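Side-chain contact in surface protein R28 (Streptococcus pyogenes, PDB 6S5Z), which is anchored to the bacterial cell wall as a surface protein and probably plays a part in infection; this chain is one Rib domain, with an immunoglobulin-like fold: residues 28-33 and 62-67. Residues are numbered along the deposited sequence; the frame is centred on the assembly and turned at random.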
loop_
_atom_site.group_PDB
_atom_site.type_symbol
_atom_site.label_atom_id
_atom_site.label_comp_id
_atom_site.label_asym_id
_atom_site.label_seq_id
_atom_site.Cartn_x
_atom_site.Cartn_y
_atom_site.Cartn_z
ATOM N N ASP A 28 -5.165 2.343 -2.229
ATOM C CA ASP A 28 -5.419 2.069 -3.634
ATOM C C ASP A 28 -4.303 1.266 -4.278
ATOM O O ASP A 28 -4.477 0.797 -5.413
ATOM C CB ASP A 28 -5.628 3.368 -4.406
ATOM C CG ASP A 28 -6.971 4.003 -4.129
ATOM O OD1 ASP A 28 -7.926 3.279 -3.766
ATOM O OD2 ASP A 28 -7.086 5.227 -4.304
ATOM N N SER A 29 -3.172 1.113 -3.594
ATOM C CA SER A 29 -2.055 0.314 -4.070
ATOM C C SER A 29 -2.064 -1.103 -3.514
ATOM O O SER A 29 -1.092 -1.843 -3.711
ATOM C CB SER A 29 -0.725 1.006 -3.733
ATOM O OG SER A 29 -0.494 2.083 -4.626
ATOM N N ILE A 30 -3.132 -1.506 -2.836
ATOM C CA ILE A 30 -3.262 -2.867 -2.328
ATOM C C ILE A 30 -4.343 -3.571 -3.138
ATOM O O ILE A 30 -5.471 -3.078 -3.234
ATOM C CB ILE A 30 -3.597 -2.896 -0.827
ATOM C CG1 ILE A 30 -2.490 -2.231 -0.007
ATOM C CG2 ILE A 30 -3.869 -4.326 -0.367
ATOM C CD1 ILE A 30 -1.146 -2.885 -0.143
ATOM N N ALA A 31 -4.004 -4.737 -3.685
ATOM C CA ALA A 31 -4.870 -5.387 -4.664
ATOM C C ALA A 31 -6.060 -6.075 -4.011
ATOM O O ALA A 31 -7.116 -6.206 -4.641
ATOM C CB ALA A 31 -4.079 -6.415 -5.495
ATOM N N ASN A 32 -5.926 -6.517 -2.765
ATOM C CA ASN A 32 -6.908 -7.433 -2.207
ATOM C C ASN A 32 -7.392 -6.961 -0.843
ATOM O O ASN A 32 -7.445 -7.739 0.115
ATOM C CB ASN A 32 -6.304 -8.834 -2.147
ATOM C CG ASN A 32 -5.126 -8.908 -1.198
ATOM O OD1 ASN A 32 -4.459 -7.897 -0.953
ATOM N ND2 ASN A 32 -4.870 -10.097 -0.643
ATOM N N THR A 33 -7.776 -5.672 -0.732
ATOM C CA THR A 33 -8.310 -5.165 0.536
ATOM C C THR A 33 -9.600 -5.869 0.926
ATOM O O THR A 33 -10.040 -5.746 2.074
ATOM C CB THR A 33 -8.578 -3.652 0.492
ATOM O OG1 THR A 33 -9.515 -3.341 -0.547
ATOM C CG2 THR A 33 -7.299 -2.862 0.263
ATOM N N VAL A 62 3.520 0.428 1.367
ATOM C CA VAL A 62 2.262 0.601 2.071
ATOM C C VAL A 62 2.366 -0.115 3.406
ATOM O O VAL A 62 2.818 -1.269 3.468
ATOM C CB VAL A 62 1.091 0.052 1.244
ATOM C CG1 VAL A 62 -0.232 0.133 2.040
ATOM C CG2 VAL A 62 0.983 0.797 -0.071
ATOM N N GLU A 63 1.980 0.575 4.477
ATOM C CA GLU A 63 1.765 -0.064 5.763
ATOM C C GLU A 63 0.294 -0.431 5.896
ATOM O O GLU A 63 -0.580 0.438 5.772
ATOM C CB GLU A 63 2.159 0.852 6.914
ATOM C CG GLU A 63 3.590 1.284 6.882
ATOM C CD GLU A 63 3.908 2.225 8.043
ATOM O OE1 GLU A 63 2.970 2.658 8.759
ATOM O OE2 GLU A 63 5.099 2.522 8.234
ATOM N N VAL A 64 0.024 -1.701 6.169
ATOM C CA VAL A 64 -1.331 -2.177 6.437
ATOM C C VAL A 64 -1.457 -2.369 7.944
ATOM O O VAL A 64 -0.778 -3.221 8.525
ATOM C CB VAL A 64 -1.641 -3.475 5.675
ATOM C CG1 VAL A 64 -3.085 -3.903 5.903
ATOM C CG2 VAL A 64 -1.435 -3.250 4.222
ATOM N N HIS A 65 -2.298 -1.562 8.593
ATOM C CA HIS A 65 -2.443 -1.579 10.050
ATOM C C HIS A 65 -3.678 -2.399 10.400
ATOM O O HIS A 65 -4.800 -1.981 10.122
ATOM C CB HIS A 65 -2.574 -0.158 10.605
ATOM C CG HIS A 65 -1.304 0.634 10.557
ATOM N ND1 HIS A 65 -0.530 0.868 11.673
ATOM C CD2 HIS A 65 -0.660 1.224 9.523
ATOM C CE1 HIS A 65 0.533 1.576 11.329
ATOM N NE2 HIS A 65 0.475 1.809 10.030
ATOM N N TYR A 66 -3.477 -3.516 11.064
ATOM C CA TYR A 66 -4.565 -4.430 11.354
ATOM C C TYR A 66 -5.209 -4.081 12.683
ATOM O O TYR A 66 -4.622 -3.361 13.500
ATOM C CB TYR A 66 -4.045 -5.858 11.394
ATOM C CG TYR A 66 -3.503 -6.335 10.089
ATOM C CD1 TYR A 66 -4.347 -6.574 9.024
ATOM C CD2 TYR A 66 -2.141 -6.572 9.921
ATOM C CE1 TYR A 66 -3.861 -7.026 7.828
ATOM C CE2 TYR A 66 -1.649 -7.031 8.723
ATOM C CZ TYR A 66 -2.513 -7.248 7.682
ATOM O OH TYR A 66 -2.031 -7.701 6.484
ATOM N N PRO A 67 -6.427 -4.568 12.930
ATOM C CA PRO A 67 -7.106 -4.227 14.191
ATOM C C PRO A 67 -6.390 -4.683 15.446
ATOM O O PRO A 67 -6.595 -4.068 16.496
ATOM C CB PRO A 67 -8.469 -4.929 14.060
ATOM C CG PRO A 67 -8.678 -5.056 12.586
ATOM C CD PRO A 67 -7.304 -5.333 12.024
#
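Ile30 turns its CG1 opposite its own carbonyl carbon (chi1 -61°), and a second bend completes the arm that ends in CD1. Val62 holds CG1 opposite its backbone N (chi1 175°), and this branch receives the arm. The two side chains meet at a slant: Ile30 CD1 lies 3.8 Å from Val62 CG1 and 3.9 Å from Val62 CB. One step further back, Ile30 CG1 also sits 3.9 Å from Val62 CG1. The other branch, Val62 CG2, packs 4.0 Å from Ser29 CB. Val64 touches more lightly, with its CG2 4.4 Å from Ile30 CD1. All the touching atoms are carbons, no hydrogen bond crosses, and the contact is buried. It belongs to the core of the immunoglobulin-like Rib domain, where the loop between strands 16-19 and 41-44 lies over one face of the sheet. Val62 and Val64 are alternate residues of strand 56-65 and point to that face. Both Ser29 and Val62 also touch Trp44, while Val74 also packs on Ile30. On the other face, Glu63 OE1 takes a hydrogen bond from His65 NE2 (2.9 Å), on the anti side of the carboxylate but tilted 24° from its plane. Lys45 forms a salt bridge with Glu63 OE2.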